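PDB 5HEA: putative glycosyltransferase (GalT1) from Streptococcus parasanguinis FW213, which probably transfers a sugar from a nucleotide-activated donor, this chain being the C-terminal part of the protein with its GT-A type family 2 glycosyltransferase domain. Local coordinates for residues A[39-42]-A[43-46]; A[123-126]-A[127-130]; A[143-147]-A[148-152]. All coordinates share one frame; numbering follows the deposited sequence.

Interaction 1 of 3, residues A[39-42]-A[43-46]; sequences LIND and GSTD
Ser44 meets Asn41 twice at one atom, the amide oxygen OD1. Its hydroxyl OG lies 2.8 Å from Asn41 OD1 and approaches from beyond the oxygen, nearly in line with C=O (160°). The backbone NH of the same serine is the second donor, with Ser44 N 3.0 Å from Asn41 OD1 and tilted modestly from the carbonyl plane. The other end of the amide is tied as well: Asn41 ND2 donates to a water at 2.9 Å, and that water donates to Ser44 O at 2.7 Å. The side chain reaches forward over the turn because CG stands anti to the backbone N (chi1 167°), beside the carbonyl carbon. The backbone between the two residues bends in an inverse gamma turn centred on Asp42, whose weak closing bond joins Gly43 N to Asn41 O at 3.1 Å. Gly43 has positive phi, a conformation that favours glycine.

Further out, His66 also bonds Asn41 ND2, and Asn15 N bonds Ser44 OG. The Asp42 carboxylate bonds outside the turn, to Ala70 N, Gln67 NE2 and Gly71 N, while Leu271 of a second subunit packs on Asn41. With both amide ends engaged in a buried setting, the flip of Asn41 is defined, and directional polar bonds hold the loop between parallel strand 35-41 of the GT-A type sheet and helix 48-58.

Interaction 2 of 3, residues A[123-126]-A[127-130]; sequences SFNE and DRQS
Asn125 and Ser130 close a four-residue hairpin loop as an antiparallel hydrogen-bonded pair, joining the end of strand 116-125 to strand 130-132. Asn125 N donates to Ser130 O at 2.9 Å and nearly straight (170°), while the return bond from Ser130 N to Asn125 O is longer, 3.2 Å. Gln129, in a left-handed conformation with positive phi, faces Asn125 together with Ser130, which makes a G1 beta bulge.

The Asn125 side chain folds back over the hairpin loop. Its CG is anti to the backbone N (chi1 179°), which brings OD1 over the backbone of the next residues. There Arg128 N donates to Asn125 OD1 at 3.0 Å, approaching from above the carbonyl plane and not along a lone pair; Asp127 N is also near.

Gln129 reaches back to Glu126 from the far arm of the hairpin loop. Its NE2 makes two hydrogen bonds: one to Glu126 O at 2.8 Å, in the carbonyl plane and on a lone pair, and one to Glu126 OE1 at 3.2 Å, on the anti side and well out of the carboxylate plane. Both acceptors lie near the Gln129 amide plane, so one NH2 group spans the backbone and side chain of the same glutamate. The other amide atom, Gln129 OE1, sits at the rim of the Phe124 ring, 3.4 Å from CZ and near the ring plane, with amide and ring 82° apart.

Outside the hairpin loop, Glu126 OE2 forms a salt bridge with Arg22 and a hydrogen bond with Ser216, and the Phe124 ring meets that of Phe131. The two bonds from NE2 fix which end of the Gln129 amide is nitrogen, and they place its electron-rich oxygen at the phenylalanine's weakly positive C-H edge, which is probably favourable electrostatically.

Interaction 3 of 3, residues A[143-147]-A[148-152]; sequences KNYTI and AEWMD
Thr146 and Glu149 exchange two hydrogen bonds, each side chain accepting from the other residue's backbone NH. Glu149 N donates to Thr146 OG1 at 3.0 Å (167°), and Thr146 N donates to Glu149 OE1 at 3.1 Å, reaching the carboxylate on its anti side and out of its plane. With chi1 66°, the threonine OG1 is turned to where it can receive the NH of Glu149, in the first turn of the helix. Regular helical bonds follow: Trp150 N to Thr146 O, 2.8 Å, and Met151 N to Ile147 O.

Charge enters through Lys143, two residues before Tyr145 and on the same side of the strand. Its ammonium NZ is 4.0 Å from Glu149 OE1, a long salt bridge, supplemented by a water that accepts from NZ and donates weakly to Glu149 OE2.

Among the aromatic groups, the Trp150 indole presents its edge to the face of Tyr145 in an offset edge-to-face pair, with planes at 65° and Trp150 CE3 3.6 Å from Tyr145 CD2. Glu149 CB touches the rim of the tyrosine ring near its plane, and Lys143 CG lies over a face, toward the rim. Trp150 also meets Tyr199 edge-to-face.

Apolar packing is supplied by Ile147 and Met151, which lie side by side pointing the same way, Ile147 CG2 3.8 Å from Met151 CE. Met151 continues onto Leu200 and Phe165, and Ile147 onto Ile205 of the neighbouring strand 204-217.

The reciprocal Thr146-Glu149 bonds are those of a capping box, with Thr146 as N-cap, here at the start of the short helix 147-150 that follows strand 142-146.

All three are local contacts where a strand of one mixed sheet gives way to a loop, a hairpin or a helix, well separated from each other: interactions 1 and 2 approach to about 14 Å between nearest atoms, while interactions 1 and 3 lie on opposite sides of the chain's centre. Interaction 1 is buried and wholly polar, leading from a parallel strand into a loop beside another subunit. Interaction 2 is a surface hairpin without a protein neighbour from the assembly, combining strand pairing with amide bonds and a ring edge. Interaction 3, partly buried, has two characters: charged groups and cap outward, aromatic and aliphatic packing inward. Strand 204-217 adjoins both 116-125 and 142-146, linking interactions 2 and 3.

Interaction 1 of 3, residues A[39-42]-A[43-46]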
loop_
_atom_site.group_PDB
_atom_site.type_symbol
_atom_site.label_atom_id
_atom_site.label_comp_id
_atom_site.label_asym_id
_atom_site.label_seq_id
_atom_site.Cartn_x
_atom_site.Cartn_y
_atom_site.Cartn_z
ATOM N N LEU A 39 -29.040 -5.825 -16.051
ATOM C CA LEU A 39 -28.539 -6.378 -14.809
ATOM C C LEU A 39 -27.042 -6.150 -14.748
ATOM O O LEU A 39 -26.306 -6.729 -15.534
ATOM C CB LEU A 39 -28.817 -7.889 -14.763
ATOM C CG LEU A 39 -30.231 -8.350 -14.431
ATOM C CD1 LEU A 39 -30.331 -9.888 -14.449
ATOM C CD2 LEU A 39 -30.631 -7.794 -13.077
ATOM N N ILE A 40 -26.578 -5.307 -13.831
ATOM C CA ILE A 40 -25.138 -5.126 -13.694
ATOM C C ILE A 40 -24.621 -5.906 -12.495
ATOM O O ILE A 40 -24.715 -5.448 -11.349
ATOM C CB ILE A 40 -24.708 -3.638 -13.601
ATOM C CG1 ILE A 40 -25.289 -2.827 -14.766
ATOM C CG2 ILE A 40 -23.190 -3.526 -13.591
ATOM C CD1 ILE A 40 -26.644 -2.216 -14.462
ATOM N N ASN A 41 -24.090 -7.098 -12.759
ATOM C CA ASN A 41 -23.470 -7.875 -11.699
ATOM C C ASN A 41 -22.110 -7.271 -11.373
ATOM O O ASN A 41 -21.172 -7.350 -12.172
ATOM C CB ASN A 41 -23.317 -9.349 -12.092
ATOM C CG ASN A 41 -22.412 -10.086 -11.154
ATOM O OD1 ASN A 41 -22.454 -9.861 -9.955
ATOM N ND2 ASN A 41 -21.558 -10.950 -11.693
ATOM N N ASP A 42 -22.012 -6.682 -10.186
ATOM C CA ASP A 42 -20.829 -5.937 -9.750
ATOM C C ASP A 42 -19.856 -6.870 -9.020
ATOM O O ASP A 42 -19.460 -6.613 -7.879
ATOM C CB ASP A 42 -21.303 -4.776 -8.844
ATOM C CG ASP A 42 -20.187 -3.822 -8.439
ATOM O OD1 ASP A 42 -19.281 -3.535 -9.256
ATOM O OD2 ASP A 42 -20.230 -3.355 -7.283
ATOM N N GLY A 43 -19.491 -7.976 -9.672
ATOM C CA GLY A 43 -18.538 -8.906 -9.091
ATOM C C GLY A 43 -19.072 -9.661 -7.878
ATOM O O GLY A 43 -18.322 -9.927 -6.946
ATOM N N SER A 44 -20.361 -9.999 -7.880
ATOM C CA SER A 44 -20.940 -10.781 -6.784
ATOM C C SER A 44 -20.155 -12.047 -6.506
ATOM O O SER A 44 -19.601 -12.667 -7.418
ATOM C CB SER A 44 -22.381 -11.185 -7.084
ATOM O OG SER A 44 -23.206 -10.052 -7.236
ATOM N N THR A 45 -20.132 -12.441 -5.239
ATOM C CA THR A 45 -19.394 -13.625 -4.825
ATOM C C THR A 45 -20.303 -14.707 -4.265
ATOM O O THR A 45 -19.824 -15.757 -3.842
ATOM C CB THR A 45 -18.342 -13.273 -3.782
ATOM O OG1 THR A 45 -18.977 -12.547 -2.728
ATOM C CG2 THR A 45 -17.269 -12.387 -4.400
ATOM N N ASP A 46 -21.612 -14.459 -4.251
ATOM C CA ASP A 46 -22.575 -15.510 -3.910
ATOM C C ASP A 46 -23.139 -16.143 -5.193
ATOM O O ASP A 46 -22.433 -16.252 -6.194
ATOM C CB ASP A 46 -23.693 -14.994 -2.980
ATOM C CG ASP A 46 -24.497 -13.847 -3.585
ATOM O OD1 ASP A 46 -24.239 -13.485 -4.753
ATOM O OD2 ASP A 46 -25.404 -13.309 -2.891
HETATM O O HOH W 1 -19.639 -12.421 -10.094
#

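Interaction 2 of 3, residues A[123-126]-A[127-130]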
loop_
_atom_site.group_PDB
_atom_site.type_symbol
_atom_site.label_atom_id
_atom_site.label_comp_id
_atom_site.label_asym_id
_atom_site.label_seq_id
_atom_site.Cartn_x
_atom_site.Cartn_y
_atom_site.Cartn_z
ATOM N N SER A 123 -43.486 -0.374 2.127
ATOM C CA SER A 123 -42.365 -1.191 2.571
ATOM C C SER A 123 -42.769 -2.633 2.870
ATOM O O SER A 123 -43.947 -2.933 3.092
ATOM C CB SER A 123 -41.662 -0.551 3.771
ATOM O OG SER A 123 -42.579 -0.307 4.812
ATOM N N PHE A 124 -41.778 -3.520 2.828
ATOM C CA PHE A 124 -41.943 -4.910 3.220
ATOM C C PHE A 124 -40.891 -5.231 4.270
ATOM O O PHE A 124 -39.698 -5.088 4.019
ATOM C CB PHE A 124 -41.788 -5.845 2.024
ATOM C CG PHE A 124 -42.050 -7.295 2.346
ATOM C CD1 PHE A 124 -43.339 -7.739 2.604
ATOM C CD2 PHE A 124 -41.007 -8.214 2.389
ATOM C CE1 PHE A 124 -43.587 -9.076 2.897
ATOM C CE2 PHE A 124 -41.249 -9.554 2.677
ATOM C CZ PHE A 124 -42.538 -9.985 2.929
ATOM N N ASN A 125 -41.353 -5.638 5.451
ATOM C CA ASN A 125 -40.491 -5.960 6.582
ATOM C C ASN A 125 -40.070 -7.416 6.434
ATOM O O ASN A 125 -40.890 -8.296 6.635
ATOM C CB ASN A 125 -41.289 -5.759 7.881
ATOM C CG ASN A 125 -40.495 -6.100 9.156
ATOM O OD1 ASN A 125 -39.616 -6.960 9.165
ATOM N ND2 ASN A 125 -40.833 -5.424 10.245
ATOM N N GLU A 126 -38.805 -7.663 6.083
ATOM C CA GLU A 126 -38.315 -9.032 5.858
ATOM C C GLU A 126 -38.298 -9.878 7.127
ATOM O O GLU A 126 -38.512 -11.098 7.080
ATOM C CB GLU A 126 -36.903 -9.017 5.275
ATOM C CG GLU A 126 -36.790 -8.372 3.905
ATOM C CD GLU A 126 -37.357 -9.232 2.788
ATOM O OE1 GLU A 126 -37.626 -10.438 3.007
ATOM O OE2 GLU A 126 -37.531 -8.692 1.681
ATOM N N ASP A 127 -38.030 -9.229 8.256
ATOM C CA ASP A 127 -37.946 -9.922 9.539
ATOM C C ASP A 127 -39.286 -10.516 9.959
ATOM O O ASP A 127 -39.330 -11.568 10.597
ATOM C CB ASP A 127 -37.425 -8.977 10.625
ATOM C CG ASP A 127 -36.079 -8.363 10.262
ATOM O OD1 ASP A 127 -35.190 -9.110 9.792
ATOM O OD2 ASP A 127 -35.916 -7.131 10.431
ATOM N N ARG A 128 -40.374 -9.844 9.597
ATOM C CA ARG A 128 -41.709 -10.308 9.955
ATOM C C ARG A 128 -42.553 -10.721 8.747
ATOM O O ARG A 128 -43.704 -11.097 8.907
ATOM C CB ARG A 128 -42.447 -9.235 10.771
ATOM C CG ARG A 128 -41.907 -9.086 12.199
ATOM C CD ARG A 128 -42.629 -8.005 12.996
ATOM N NE ARG A 128 -43.998 -8.370 13.360
ATOM C CZ ARG A 128 -44.333 -9.036 14.464
ATOM N NH1 ARG A 128 -43.399 -9.436 15.321
ATOM N NH2 ARG A 128 -45.608 -9.311 14.713
ATOM N N GLN A 129 -41.974 -10.633 7.550
ATOM C CA GLN A 129 -42.683 -10.955 6.309
ATOM C C GLN A 129 -44.041 -10.260 6.231
ATOM O O GLN A 129 -45.051 -10.894 5.960
ATOM C CB GLN A 129 -42.838 -12.478 6.140
ATOM C CG GLN A 129 -41.501 -13.210 5.989
ATOM C CD GLN A 129 -40.800 -12.850 4.693
ATOM O OE1 GLN A 129 -41.341 -13.074 3.608
ATOM N NE2 GLN A 129 -39.599 -12.271 4.794
ATOM N N SER A 130 -44.067 -8.957 6.493
ATOM C CA SER A 130 -45.330 -8.225 6.470
ATOM C C SER A 130 -45.185 -6.884 5.752
ATOM O O SER A 130 -44.167 -6.206 5.878
ATOM C CB SER A 130 -45.848 -7.998 7.890
ATOM O OG SER A 130 -44.907 -7.253 8.640
#

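Interaction 3 of 3, residues A[143-147]-A[148-152]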
loop_
_atom_site.group_PDB
_atom_site.type_symbol
_atom_site.label_atom_id
_atom_site.label_comp_id
_atom_site.label_asym_id
_atom_site.label_seq_id
_atom_site.Cartn_x
_atom_site.Cartn_y
_atom_site.Cartn_z
ATOM N N LYS A 143 -50.132 14.975 -9.447
ATOM C CA LYS A 143 -49.975 16.419 -9.640
ATOM C C LYS A 143 -48.778 16.698 -10.537
ATOM O O LYS A 143 -47.777 15.974 -10.486
ATOM C CB LYS A 143 -49.770 17.118 -8.290
ATOM C CG LYS A 143 -49.954 18.628 -8.338
ATOM C CD LYS A 143 -49.748 19.248 -6.967
ATOM C CE LYS A 143 -50.003 20.755 -6.990
ATOM N NZ LYS A 143 -49.062 21.489 -7.893
ATOM N N ASN A 144 -48.896 17.734 -11.365
ATOM C CA ASN A 144 -47.780 18.241 -12.149
ATOM C C ASN A 144 -47.100 19.348 -11.367
ATOM O O ASN A 144 -47.776 20.182 -10.781
ATOM C CB ASN A 144 -48.270 18.796 -13.493
ATOM C CG ASN A 144 -48.711 17.708 -14.444
ATOM O OD1 ASN A 144 -48.308 16.555 -14.307
ATOM N ND2 ASN A 144 -49.545 18.065 -15.414
ATOM N N TYR A 145 -45.769 19.347 -11.347
ATOM C CA TYR A 145 -45.019 20.368 -10.615
ATOM C C TYR A 145 -44.036 21.099 -11.513
ATOM O O TYR A 145 -43.425 20.498 -12.399
ATOM C CB TYR A 145 -44.206 19.748 -9.472
ATOM C CG TYR A 145 -45.019 19.113 -8.374
ATOM C CD1 TYR A 145 -45.391 19.842 -7.248
ATOM C CD2 TYR A 145 -45.399 17.776 -8.447
ATOM C CE1 TYR A 145 -46.129 19.259 -6.233
ATOM C CE2 TYR A 145 -46.136 17.188 -7.436
ATOM C CZ TYR A 145 -46.497 17.933 -6.333
ATOM O OH TYR A 145 -47.237 17.350 -5.329
ATOM N N THR A 146 -43.859 22.393 -11.255
ATOM C CA THR A 146 -42.707 23.099 -11.785
ATOM C C THR A 146 -41.523 22.641 -10.953
ATOM O O THR A 146 -41.698 22.077 -9.866
ATOM C CB THR A 146 -42.828 24.624 -11.608
ATOM O OG1 THR A 146 -42.788 24.931 -10.208
ATOM C CG2 THR A 146 -44.132 25.156 -12.213
ATOM N N ILE A 147 -40.312 22.903 -11.428
ATOM C CA ILE A 147 -39.139 22.481 -10.667
ATOM C C ILE A 147 -39.080 23.215 -9.325
ATOM O O ILE A 147 -38.776 22.613 -8.306
ATOM C CB ILE A 147 -37.830 22.664 -11.451
ATOM C CG1 ILE A 147 -37.960 22.020 -12.831
ATOM C CG2 ILE A 147 -36.650 22.078 -10.672
ATOM C CD1 ILE A 147 -38.571 20.613 -12.810
ATOM N N ALA A 148 -39.408 24.505 -9.328
ATOM C CA ALA A 148 -39.437 25.294 -8.089
ATOM C C ALA A 148 -40.403 24.728 -7.044
ATOM O O ALA A 148 -40.052 24.596 -5.865
ATOM C CB ALA A 148 -39.762 26.751 -8.393
ATOM N N GLU A 149 -41.612 24.379 -7.481
ATOM C CA GLU A 149 -42.587 23.700 -6.621
ATOM C C GLU A 149 -42.079 22.342 -6.167
ATOM O O GLU A 149 -42.263 21.936 -5.010
ATOM C CB GLU A 149 -43.911 23.492 -7.365
ATOM C CG GLU A 149 -44.656 24.766 -7.687
ATOM C CD GLU A 149 -45.898 24.513 -8.538
ATOM O OE1 GLU A 149 -45.917 23.516 -9.292
ATOM O OE2 GLU A 149 -46.853 25.315 -8.453
ATOM N N TRP A 150 -41.467 21.621 -7.097
ATOM C CA TRP A 150 -40.932 20.305 -6.790
ATOM C C TRP A 150 -39.849 20.380 -5.696
ATOM O O TRP A 150 -39.868 19.601 -4.737
ATOM C CB TRP A 150 -40.373 19.649 -8.053
ATOM C CG TRP A 150 -39.885 18.280 -7.800
ATOM C CD1 TRP A 150 -38.582 17.869 -7.743
ATOM C CD2 TRP A 150 -40.683 17.127 -7.520
ATOM N NE1 TRP A 150 -38.524 16.526 -7.470
ATOM C CE2 TRP A 150 -39.797 16.045 -7.324
ATOM C CE3 TRP A 150 -42.060 16.899 -7.432
ATOM C CZ2 TRP A 150 -40.245 14.751 -7.045
ATOM C CZ3 TRP A 150 -42.501 15.618 -7.149
ATOM C CH2 TRP A 150 -41.596 14.560 -6.959
ATOM N N MET A 151 -38.936 21.341 -5.833
ATOM C CA MET A 151 -37.815 21.495 -4.901
ATOM C C MET A 151 -38.215 22.109 -3.558
ATOM O O MET A 151 -37.376 22.702 -2.877
ATOM C CB MET A 151 -36.723 22.373 -5.523
ATOM C CG MET A 151 -36.097 21.833 -6.809
ATOM S SD MET A 151 -35.226 20.263 -6.608
ATOM C CE MET A 151 -34.535 20.079 -8.233
ATOM N N ASP A 152 -39.478 21.975 -3.164
ATOM C CA ASP A 152 -39.941 22.691 -1.982
ATOM C C ASP A 152 -40.584 21.825 -0.910
ATOM O O ASP A 152 -41.299 22.338 -0.057
ATOM C CB ASP A 152 -40.897 23.815 -2.376
ATOM C CG ASP A 152 -40.556 25.122 -1.699
ATOM O OD1 ASP A 152 -39.353 25.372 -1.485
ATOM O OD2 ASP A 152 -41.485 25.892 -1.377
HETATM O O HOH W 2 -49.606 23.640 -9.538
#